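Side-chain contacts in devB protein (Vibrio cholerae O1 biovar eltor str. N16961, PDB 1Y89), which belongs to the glucosamine-6-phosphate isomerase/6-phosphogluconolactonase family and probably hydrolyses 6-phosphogluconolactone to 6-phosphogluconate in the pentose phosphate pathway: residues Ala18-Ala23 with Ala184-Tyr189; Leu22-Gln27 with Phe132-Leu137; Lys46-Gln51 with Ile57-Leu62. All coordinates share one frame; numbering follows the deposited sequence.

Contact 1: Ala18-Ala23 with Ala184-Tyr189. With PE5 (3,6,9,12,15,18,21,24-octaoxahexacosan-1-ol), chain F.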
loop_
_atom_site.group_PDB
_atom_site.type_symbol
_atom_site.label_atom_id
_atom_site.label_comp_id
_atom_site.label_asym_id
_atom_site.label_seq_id
_atom_site.Cartn_x
_atom_site.Cartn_y
_atom_site.Cartn_z
ATOM N N ALA A 18 4.315 -5.698 -11.743
ATOM C CA ALA A 18 5.238 -5.495 -12.861
ATOM C C ALA A 18 5.795 -4.066 -12.785
ATOM O O ALA A 18 6.979 -3.826 -13.082
ATOM C CB ALA A 18 4.491 -5.695 -14.190
ATOM N N ASP A 19 4.944 -3.112 -12.394
ATOM C CA ASP A 19 5.456 -1.727 -12.246
ATOM C C ASP A 19 6.532 -1.670 -11.174
ATOM O O ASP A 19 7.539 -0.972 -11.351
ATOM C CB ASP A 19 4.352 -0.720 -11.968
ATOM C CG ASP A 19 3.438 -0.508 -13.184
ATOM O OD1 ASP A 19 3.862 -0.812 -14.327
ATOM O OD2 ASP A 19 2.317 -0.029 -12.982
ATOM N N ASP A 20 6.342 -2.415 -10.090
ATOM C CA ASP A 20 7.350 -2.447 -9.018
ATOM C C ASP A 20 8.629 -3.121 -9.527
ATOM O O ASP A 20 9.723 -2.642 -9.255
ATOM C CB ASP A 20 6.810 -3.212 -7.798
ATOM C CG ASP A 20 5.917 -2.363 -6.919
ATOM O OD1 ASP A 20 5.698 -1.179 -7.237
ATOM O OD2 ASP A 20 5.417 -2.877 -5.904
HETATM N N MSE A 21 8.476 -4.219 -10.271
HETATM C CA MSE A 21 9.625 -4.934 -10.847
HETATM C C MSE A 21 10.468 -3.979 -11.716
HETATM O O MSE A 21 11.696 -3.950 -11.630
HETATM C CB MSE A 21 9.122 -6.128 -11.670
HETATM C CG MSE A 21 10.136 -7.186 -11.955
HETATM SE SE MSE A 21 10.407 -8.237 -10.294
HETATM C CE MSE A 21 8.973 -9.377 -10.335
ATOM N N LEU A 22 9.793 -3.229 -12.577
ATOM C CA LEU A 22 10.447 -2.178 -13.364
ATOM C C LEU A 22 11.217 -1.180 -12.472
ATOM O O LEU A 22 12.418 -0.909 -12.697
ATOM C CB LEU A 22 9.397 -1.430 -14.215
ATOM C CG LEU A 22 9.897 -0.297 -15.133
ATOM C CD1 LEU A 22 11.020 -0.784 -16.029
ATOM C CD2 LEU A 22 8.762 0.279 -15.990
ATOM N N ALA A 23 10.534 -0.616 -11.474
ATOM C CA ALA A 23 11.167 0.394 -10.611
ATOM C C ALA A 23 12.369 -0.184 -9.851
ATOM O O ALA A 23 13.427 0.450 -9.757
ATOM C CB ALA A 23 10.129 0.968 -9.596
ATOM N N ALA A 184 13.204 -10.863 5.280
ATOM C CA ALA A 184 13.095 -10.097 4.030
ATOM C C ALA A 184 12.606 -8.660 4.250
ATOM O O ALA A 184 11.907 -8.370 5.237
ATOM C CB ALA A 184 12.209 -10.830 3.043
ATOM N N LYS A 185 12.980 -7.750 3.348
ATOM C CA LYS A 185 12.527 -6.362 3.472
ATOM C C LYS A 185 11.020 -6.244 3.201
ATOM O O LYS A 185 10.349 -5.336 3.724
ATOM C CB LYS A 185 13.285 -5.468 2.505
ATOM C CG LYS A 185 14.784 -5.355 2.862
ATOM C CD LYS A 185 15.504 -4.604 1.757
ATOM C CE LYS A 185 17.067 -4.683 1.894
ATOM N NZ LYS A 185 17.781 -4.102 0.669
ATOM N N ARG A 186 10.506 -7.168 2.394
ATOM C CA ARG A 186 9.152 -7.070 1.868
ATOM C C ARG A 186 8.707 -8.446 1.434
ATOM O O ARG A 186 9.416 -9.110 0.658
ATOM C CB ARG A 186 9.131 -6.097 0.679
ATOM C CG ARG A 186 7.742 -5.997 -0.016
ATOM C CD ARG A 186 7.868 -5.104 -1.248
ATOM N NE ARG A 186 6.560 -4.924 -1.905
ATOM C CZ ARG A 186 6.387 -4.399 -3.108
ATOM N NH1 ARG A 186 7.443 -3.991 -3.827
ATOM N NH2 ARG A 186 5.149 -4.304 -3.599
ATOM N N ILE A 187 7.567 -8.913 1.950
ATOM C CA ILE A 187 6.995 -10.158 1.456
ATOM C C ILE A 187 5.555 -9.857 1.093
ATOM O O ILE A 187 4.906 -9.039 1.747
ATOM C CB ILE A 187 7.112 -11.355 2.482
ATOM C CG1 ILE A 187 6.129 -11.172 3.659
ATOM C CG2 ILE A 187 8.591 -11.497 3.027
ATOM C CD1 ILE A 187 6.143 -12.367 4.719
ATOM N N SER A 188 5.070 -10.505 0.039
ATOM C CA SER A 188 3.782 -10.156 -0.529
ATOM C C SER A 188 3.044 -11.424 -0.848
ATOM O O SER A 188 3.450 -12.150 -1.754
ATOM C CB SER A 188 3.925 -9.316 -1.829
ATOM O OG SER A 188 4.785 -8.194 -1.654
ATOM N N TYR A 189 1.972 -11.675 -0.103
ATOM C CA TYR A 189 1.111 -12.833 -0.342
ATOM C C TYR A 189 0.112 -12.485 -1.438
ATOM O O TYR A 189 -0.626 -11.504 -1.300
ATOM C CB TYR A 189 0.345 -13.195 0.926
ATOM C CG TYR A 189 1.221 -13.736 2.033
ATOM C CD1 TYR A 189 1.698 -15.054 1.974
ATOM C CD2 TYR A 189 1.539 -12.946 3.164
ATOM C CE1 TYR A 189 2.488 -15.585 2.971
ATOM C CE2 TYR A 189 2.355 -13.460 4.196
ATOM C CZ TYR A 189 2.804 -14.785 4.093
ATOM O OH TYR A 189 3.599 -15.342 5.074
HETATM O O1 PE5 F . 12.430 2.986 -6.162
HETATM C C1 PE5 F . 12.366 1.692 -5.546
HETATM C C2 PE5 F . 11.535 0.740 -6.398
HETATM O O2 PE5 F . 10.709 -0.081 -5.572
HETATM C C3 PE5 F . 9.372 -0.229 -6.023
HETATM C C4 PE5 F . 8.607 -0.908 -4.914
HETATM O O3 PE5 F . 7.964 0.059 -4.092
#
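Arg-186 leaves its strand with CG anti to the backbone N (chi1 176°) and runs straight on to NE, while Asp-20 CG stands beside its own backbone N and anti to the carbonyl carbon (chi1 -81°); together these torsions let the two charges meet across backbones whose CA atoms, in Asp-20 and Arg-186, are 12.0 Å apart. Arginine suits the strand position because a long, extended chain can cover most of that distance, and the short aspartate can answer it without leaving the helix surface. The two side chains cross nearly at right angles, and the carboxylate plane is turned 66° from the guanidinium plane. Within this salt bridge OD2 alone takes both bonds from the arginine. Asp-20 OD2 lies at the guanidinium edge, close to its plane, and takes a bond of 2.7 Å from Arg-186 NH2, which approaches nearly in line with the C-O bond. A second, weak bond of 3.1 Å reaches the same OD2 from Arg-186 NH1. The remaining nitrogen, NE, forms a salt bridge with Glu-226; Asp-20 at the NH1/NH2 end and Glu-226 at NE restrict the turning of the guanidinium and probably balance its charge. A polyethylene glycol fragment lies beside the pair, its C4 3.5 Å from Arg-186 NH1, and also touches the small Ala-23 CB. Here helix 10-25 covers one face of the mostly parallel central sheet and is tied by charge to strand 186-191, a helix-on-sheet layer characteristic of Rossmann-like alpha/beta folds.

Contact 2: Leu22-Gln27 with Phe132-Leu137. With PE5 (3,6,9,12,15,18,21,24-octaoxahexacosan-1-ol), chain F.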
loop_
_atom_site.group_PDB
_atom_site.type_symbol
_atom_site.label_atom_id
_atom_site.label_comp_id
_atom_site.label_asym_id
_atom_site.label_seq_id
_atom_site.Cartn_x
_atom_site.Cartn_y
_atom_site.Cartn_z
ATOM N N LEU A 22 9.793 -3.229 -12.577
ATOM C CA LEU A 22 10.447 -2.178 -13.364
ATOM C C LEU A 22 11.217 -1.180 -12.472
ATOM O O LEU A 22 12.418 -0.909 -12.697
ATOM C CB LEU A 22 9.397 -1.430 -14.215
ATOM C CG LEU A 22 9.897 -0.297 -15.133
ATOM C CD1 LEU A 22 11.020 -0.784 -16.029
ATOM C CD2 LEU A 22 8.762 0.279 -15.990
ATOM N N ALA A 23 10.534 -0.616 -11.474
ATOM C CA ALA A 23 11.167 0.394 -10.611
ATOM C C ALA A 23 12.369 -0.184 -9.851
ATOM O O ALA A 23 13.427 0.450 -9.757
ATOM C CB ALA A 23 10.129 0.968 -9.596
ATOM N N TYR A 24 12.211 -1.395 -9.322
ATOM C CA TYR A 24 13.341 -2.072 -8.680
ATOM C C TYR A 24 14.537 -2.153 -9.627
ATOM O O TYR A 24 15.663 -1.890 -9.209
ATOM C CB TYR A 24 12.962 -3.495 -8.257
ATOM C CG TYR A 24 12.258 -3.598 -6.915
ATOM C CD1 TYR A 24 12.887 -3.141 -5.731
ATOM C CD2 TYR A 24 10.994 -4.221 -6.808
ATOM C CE1 TYR A 24 12.249 -3.279 -4.476
ATOM C CE2 TYR A 24 10.353 -4.352 -5.558
ATOM C CZ TYR A 24 10.983 -3.878 -4.406
ATOM O OH TYR A 24 10.363 -4.021 -3.174
ATOM N N SER A 25 14.288 -2.497 -10.900
ATOM C CA SER A 25 15.391 -2.697 -11.874
ATOM C C SER A 25 16.155 -1.415 -12.229
ATOM O O SER A 25 17.245 -1.468 -12.774
ATOM C CB SER A 25 14.863 -3.332 -13.168
ATOM O OG SER A 25 14.218 -2.379 -14.014
ATOM N N GLN A 26 15.569 -0.269 -11.928
ATOM C CA GLN A 26 16.116 1.028 -12.341
ATOM C C GLN A 26 17.019 1.663 -11.259
ATOM O O GLN A 26 17.427 2.804 -11.380
ATOM C CB GLN A 26 14.957 1.969 -12.731
ATOM C CG GLN A 26 14.229 1.553 -14.006
ATOM C CD GLN A 26 12.929 2.313 -14.218
ATOM O OE1 GLN A 26 12.259 2.724 -13.251
ATOM N NE2 GLN A 26 12.543 2.476 -15.481
ATOM N N GLN A 27 17.372 0.906 -10.228
ATOM C CA GLN A 27 18.250 1.435 -9.150
ATOM C C GLN A 27 19.743 1.167 -9.348
ATOM O O GLN A 27 20.562 1.463 -8.468
ATOM C CB GLN A 27 17.826 0.872 -7.805
ATOM C CG GLN A 27 16.356 1.004 -7.460
ATOM C CD GLN A 27 16.076 0.318 -6.088
ATOM O OE1 GLN A 27 15.786 -0.896 -6.011
ATOM N NE2 GLN A 27 16.261 1.079 -4.996
ATOM N N PHE A 132 16.260 -10.710 1.552
ATOM C CA PHE A 132 15.643 -10.499 0.251
ATOM C C PHE A 132 15.037 -9.116 0.176
ATOM O O PHE A 132 14.482 -8.596 1.165
ATOM C CB PHE A 132 14.593 -11.584 -0.054
ATOM C CG PHE A 132 15.215 -12.837 -0.642
ATOM C CD1 PHE A 132 15.864 -13.761 0.180
ATOM C CD2 PHE A 132 15.214 -13.035 -2.021
ATOM C CE1 PHE A 132 16.497 -14.886 -0.354
ATOM C CE2 PHE A 132 15.835 -14.156 -2.599
ATOM C CZ PHE A 132 16.460 -15.086 -1.789
ATOM N N ASP A 133 15.153 -8.525 -0.998
ATOM C CA ASP A 133 14.461 -7.258 -1.266
ATOM C C ASP A 133 12.965 -7.486 -1.371
ATOM O O ASP A 133 12.177 -6.632 -0.937
ATOM C CB ASP A 133 14.992 -6.605 -2.545
ATOM C CG ASP A 133 16.430 -6.168 -2.405
ATOM O OD1 ASP A 133 16.671 -5.093 -1.810
ATOM O OD2 ASP A 133 17.319 -6.915 -2.858
ATOM N N TRP A 134 12.572 -8.643 -1.901
ATOM C CA TRP A 134 11.159 -8.895 -2.175
ATOM C C TRP A 134 10.918 -10.378 -2.329
ATOM O O TRP A 134 11.613 -11.065 -3.117
ATOM C CB TRP A 134 10.754 -8.201 -3.478
ATOM C CG TRP A 134 9.237 -8.055 -3.674
ATOM C CD1 TRP A 134 8.246 -8.244 -2.732
ATOM C CD2 TRP A 134 8.585 -7.626 -4.873
ATOM N NE1 TRP A 134 7.009 -7.963 -3.289
ATOM C CE2 TRP A 134 7.194 -7.571 -4.600
ATOM C CE3 TRP A 134 9.045 -7.295 -6.167
ATOM C CZ2 TRP A 134 6.243 -7.167 -5.578
ATOM C CZ3 TRP A 134 8.105 -6.894 -7.135
ATOM C CH2 TRP A 134 6.719 -6.835 -6.829
ATOM N N ILE A 135 9.941 -10.894 -1.596
ATOM C CA ILE A 135 9.561 -12.292 -1.739
ATOM C C ILE A 135 8.086 -12.298 -2.102
ATOM O O ILE A 135 7.242 -11.762 -1.341
ATOM C CB ILE A 135 9.826 -13.104 -0.428
ATOM C CG1 ILE A 135 11.326 -13.001 -0.019
ATOM C CG2 ILE A 135 9.386 -14.577 -0.582
ATOM C CD1 ILE A 135 11.683 -13.820 1.259
ATOM N N LEU A 136 7.776 -12.927 -3.238
ATOM C CA LEU A 136 6.376 -13.118 -3.677
ATOM C C LEU A 136 5.950 -14.494 -3.172
ATOM O O LEU A 136 6.679 -15.509 -3.396
ATOM C CB LEU A 136 6.293 -13.136 -5.222
ATOM C CG LEU A 136 6.781 -11.845 -5.928
ATOM C CD1 LEU A 136 6.388 -11.927 -7.441
ATOM C CD2 LEU A 136 6.159 -10.651 -5.308
ATOM N N LEU A 137 4.804 -14.543 -2.505
ATOM C CA LEU A 137 4.353 -15.768 -1.841
ATOM C C LEU A 137 2.949 -16.112 -2.263
ATOM O O LEU A 137 2.165 -15.214 -2.626
ATOM C CB LEU A 137 4.389 -15.615 -0.299
ATOM C CG LEU A 137 5.813 -15.461 0.237
ATOM C CD1 LEU A 137 5.736 -15.025 1.719
ATOM C CD2 LEU A 137 6.596 -16.815 0.111
HETATM O O1 PE5 F . 12.430 2.986 -6.162
HETATM C C1 PE5 F . 12.366 1.692 -5.546
HETATM C C2 PE5 F . 11.535 0.740 -6.398
HETATM O O2 PE5 F . 10.709 -0.081 -5.572
HETATM C C3 PE5 F . 9.372 -0.229 -6.023
HETATM C C4 PE5 F . 8.607 -0.908 -4.914
HETATM O O3 PE5 F . 7.964 0.059 -4.092
HETATM O O HOH W 1 11.979 -3.962 -1.048
#
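Tyr-24 and Trp-134 bring their rings together at a slant, with planes 40° apart and centroids 5.3 Å from each other, in a pose that is neither a stack nor an edge-to-face pair. The side chains cross at about a right angle, and the closest touch is between Tyr-24 CE2 and Trp-134 CE3 at 3.3 Å. Trp-134 projects from its strand with CG anti to the backbone N (chi1 -164°), which carries the six-membered ring out to the helix. Leu-136, two residues on along strand 134-137, lays CD2 over one face of the indole near its rim; the Tyr-24 hydroxyl lies over the rim of the opposite face. The tyrosine ring in turn has ether oxygen O2 of the bound polyethylene glycol fragment over one face, 3.7 Å above its plane.

At its far end Tyr-24 turns polar. Its OH is 3.9 Å from Asp-133 O, too far for a direct bond, and a water bridges the two, 2.7 Å from Tyr-24 OH and donating to Asp-133 O, also at 2.7 Å. The same hydroxyl bonds to Arg-186 NH1, while Trp-134 NE1 bonds to Ser-188 OG and the indole makes a cation-pi contact with Arg-186. Large aromatic residues with one polar atom therefore suit this place: their carbon surfaces pack between helix and strand, the partners of the hydroxyl fix where the tyrosine ring ends while packing on Trp-134 limits its turn, and the NE1 bond restricts the turn of the indole.

Contact 3: Lys46-Gln51 with Ile57-Leu62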
loop_
_atom_site.group_PDB
_atom_site.type_symbol
_atom_site.label_atom_id
_atom_site.label_comp_id
_atom_site.label_asym_id
_atom_site.label_seq_id
_atom_site.Cartn_x
_atom_site.Cartn_y
_atom_site.Cartn_z
ATOM N N LYS A 46 3.810 -13.659 -17.833
ATOM C CA LYS A 46 3.306 -13.285 -19.152
ATOM C C LYS A 46 3.343 -11.775 -19.337
ATOM O O LYS A 46 3.664 -11.279 -20.414
ATOM C CB LYS A 46 1.891 -13.862 -19.393
ATOM C CG LYS A 46 1.912 -15.434 -19.424
ATOM C CD LYS A 46 0.584 -16.034 -19.865
ATOM C CE LYS A 46 -0.432 -15.951 -18.749
ATOM N NZ LYS A 46 -1.813 -16.367 -19.195
ATOM N N LEU A 47 2.970 -11.044 -18.293
ATOM C CA LEU A 47 3.003 -9.592 -18.385
ATOM C C LEU A 47 4.450 -9.068 -18.497
ATOM O O LEU A 47 4.753 -8.167 -19.303
ATOM C CB LEU A 47 2.266 -8.954 -17.194
ATOM C CG LEU A 47 2.272 -7.411 -17.147
ATOM C CD1 LEU A 47 1.670 -6.763 -18.442
ATOM C CD2 LEU A 47 1.556 -6.869 -15.926
ATOM N N LEU A 48 5.339 -9.608 -17.669
ATOM C CA LEU A 48 6.752 -9.239 -17.739
ATOM C C LEU A 48 7.425 -9.509 -19.088
ATOM O O LEU A 48 8.388 -8.812 -19.474
ATOM C CB LEU A 48 7.543 -9.941 -16.611
ATOM C CG LEU A 48 7.138 -9.541 -15.191
ATOM C CD1 LEU A 48 7.933 -10.435 -14.187
ATOM C CD2 LEU A 48 7.411 -8.038 -14.956
ATOM N N ALA A 49 6.930 -10.511 -19.801
ATOM C CA ALA A 49 7.434 -10.846 -21.136
ATOM C C ALA A 49 6.801 -9.992 -22.244
ATOM O O ALA A 49 7.209 -10.062 -23.409
ATOM C CB ALA A 49 7.190 -12.373 -21.427
ATOM N N SER A 50 5.774 -9.213 -21.916
ATOM C CA SER A 50 5.100 -8.388 -22.927
ATOM C C SER A 50 5.782 -7.028 -22.979
ATOM O O SER A 50 6.485 -6.632 -22.037
ATOM C CB SER A 50 3.635 -8.139 -22.528
ATOM O OG SER A 50 3.599 -7.251 -21.412
ATOM N N GLN A 51 5.547 -6.297 -24.053
ATOM C CA GLN A 51 5.902 -4.873 -24.087
ATOM C C GLN A 51 5.005 -4.096 -23.122
ATOM O O GLN A 51 3.793 -4.370 -23.061
ATOM C CB GLN A 51 5.776 -4.314 -25.515
ATOM C CG GLN A 51 6.757 -4.980 -26.506
ATOM C CD GLN A 51 8.218 -5.092 -25.978
ATOM O OE1 GLN A 51 8.735 -4.189 -25.299
ATOM N NE2 GLN A 51 8.865 -6.213 -26.271
ATOM N N ILE A 57 12.494 -3.244 -18.529
ATOM C CA ILE A 57 13.014 -3.733 -17.252
ATOM C C ILE A 57 14.520 -3.993 -17.415
ATOM O O ILE A 57 14.951 -4.632 -18.379
ATOM C CB ILE A 57 12.270 -4.991 -16.749
ATOM C CG1 ILE A 57 10.825 -4.594 -16.401
ATOM C CG2 ILE A 57 13.038 -5.625 -15.538
ATOM C CD1 ILE A 57 9.976 -5.739 -15.799
ATOM N N GLN A 58 15.319 -3.475 -16.491
ATOM C CA GLN A 58 16.764 -3.692 -16.585
ATOM C C GLN A 58 17.094 -5.005 -15.927
ATOM O O GLN A 58 17.502 -5.042 -14.758
ATOM C CB GLN A 58 17.510 -2.498 -15.967
ATOM C CG GLN A 58 17.104 -1.160 -16.653
ATOM C CD GLN A 58 17.432 -1.110 -18.155
ATOM O OE1 GLN A 58 18.609 -1.229 -18.560
ATOM N NE2 GLN A 58 16.389 -0.918 -18.999
ATOM N N TRP A 59 16.887 -6.093 -16.673
ATOM C CA TRP A 59 17.035 -7.474 -16.144
ATOM C C TRP A 59 18.391 -7.745 -15.523
ATOM O O TRP A 59 18.502 -8.591 -14.635
ATOM C CB TRP A 59 16.764 -8.509 -17.257
ATOM C CG TRP A 59 15.380 -8.362 -17.830
ATOM C CD1 TRP A 59 15.051 -7.819 -19.039
ATOM C CD2 TRP A 59 14.149 -8.681 -17.178
ATOM N NE1 TRP A 59 13.679 -7.821 -19.195
ATOM C CE2 TRP A 59 13.109 -8.362 -18.071
ATOM C CE3 TRP A 59 13.822 -9.267 -15.935
ATOM C CZ2 TRP A 59 11.764 -8.565 -17.753
ATOM C CZ3 TRP A 59 12.470 -9.478 -15.624
ATOM C CH2 TRP A 59 11.475 -9.127 -16.529
ATOM N N LYS A 60 19.425 -7.039 -16.003
ATOM C CA LYS A 60 20.782 -7.201 -15.479
ATOM C C LYS A 60 20.917 -6.878 -13.974
ATOM O O LYS A 60 21.837 -7.377 -13.313
ATOM C CB LYS A 60 21.802 -6.374 -16.299
ATOM C CG LYS A 60 21.646 -4.877 -16.094
ATOM C CD LYS A 60 22.504 -4.034 -17.065
ATOM C CE LYS A 60 22.118 -2.531 -17.006
ATOM N NZ LYS A 60 23.105 -1.688 -17.811
ATOM N N ASN A 61 20.011 -6.044 -13.451
ATOM C CA ASN A 61 19.968 -5.660 -12.029
ATOM C C ASN A 61 19.087 -6.548 -11.129
ATOM O O ASN A 61 19.144 -6.472 -9.894
ATOM C CB ASN A 61 19.513 -4.199 -11.898
ATOM C CG ASN A 61 20.498 -3.247 -12.490
ATOM O OD1 ASN A 61 21.709 -3.521 -12.478
ATOM N ND2 ASN A 61 20.009 -2.106 -13.005
ATOM N N LEU A 62 18.285 -7.414 -11.745
ATOM C CA LEU A 62 17.372 -8.283 -10.971
ATOM C C LEU A 62 17.953 -9.676 -10.830
ATOM O O LEU A 62 18.534 -10.198 -11.762
ATOM C CB LEU A 62 15.979 -8.360 -11.642
ATOM C CG LEU A 62 15.200 -7.067 -11.898
ATOM C CD1 LEU A 62 13.787 -7.346 -12.399
ATOM C CD2 LEU A 62 15.147 -6.200 -10.651
#
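The C-terminal part of helix 39-48 faces the link between helix 53-56 and strand 62-70, with the CA atoms of Leu-48 and Ile-57 8.4 Å apart at their nearest. Leu-48 sends its CD2 branch to the CD1 tip of Ile-57, methyl to methyl at 3.5 Å, the end of the longer isoleucine branch doing the reaching. The other branch of Ile-57 has a different task: with CG2 anti to the backbone N, that methyl sits 3.5 Å above the Trp-59 ring plane, over its centre, as a CH-pi contact within the loop. A beta-branched residue fits here because it can serve both neighbours at once.

Both segments belong to the crossover that joins the parallel, adjacent strands 31-35 and 62-70, a beta-alpha-beta unit in which helices 39-48 and 53-56 make the return. Ile-57 is the first residue after helix 53-56 to leave helical angles, Gln-58 is the centre of an inverse gamma turn, and a short 3-10 segment, 59-61, leads on to the strand. Within the unit Leu-48 also touches Ala-18 of helix 10-25 and Leu-88 of helix 80-89, so leucine, flexible and wholly apolar, suits a junction of several helices.

The first bond of the Trp-59 side chain does not aim at the helix, yet the far end of its indole comes nearer to it. CH2 comes within 4.0 Å of Leu-48 CB, and CZ2 lies 3.8 Å from Leu-48 O, which meets the indole at its edge, near the ring plane. The ring N-H, NE1, on the pyrrole side near CZ2, bonds to Ala-54 O in helix 53-56. On the helix side, Leu-47 O accepts from Ser-50 OG at 2.6 Å, in the carbonyl plane on a lone pair, and also from Ser-50 N at 3.0 Å; serine's short hydroxyl can reach back to the carbonyl three residues earlier.

In the fold
Contacts 1 and 2 start from the same helix, 10-25, and reach neighbouring strands of one sheet, their centres only about 4 Å apart. They differ in chemistry: contact 1 is a partly buried ion pair, contact 2 a buried aromatic pair with a bridging water, and the same glycol fragment touches both. Contact 3, whose centre lies about 17 Å from the centre of the chain, is also buried but largely apolar, with no hydrogen bond across its segments, and joins helix to loop instead of helix to sheet. Its loop is tied to the end of helix 10-25 through Ser-25, which bonds to Gln-58 and Asn-61, while Met-21 packs on Leu-62.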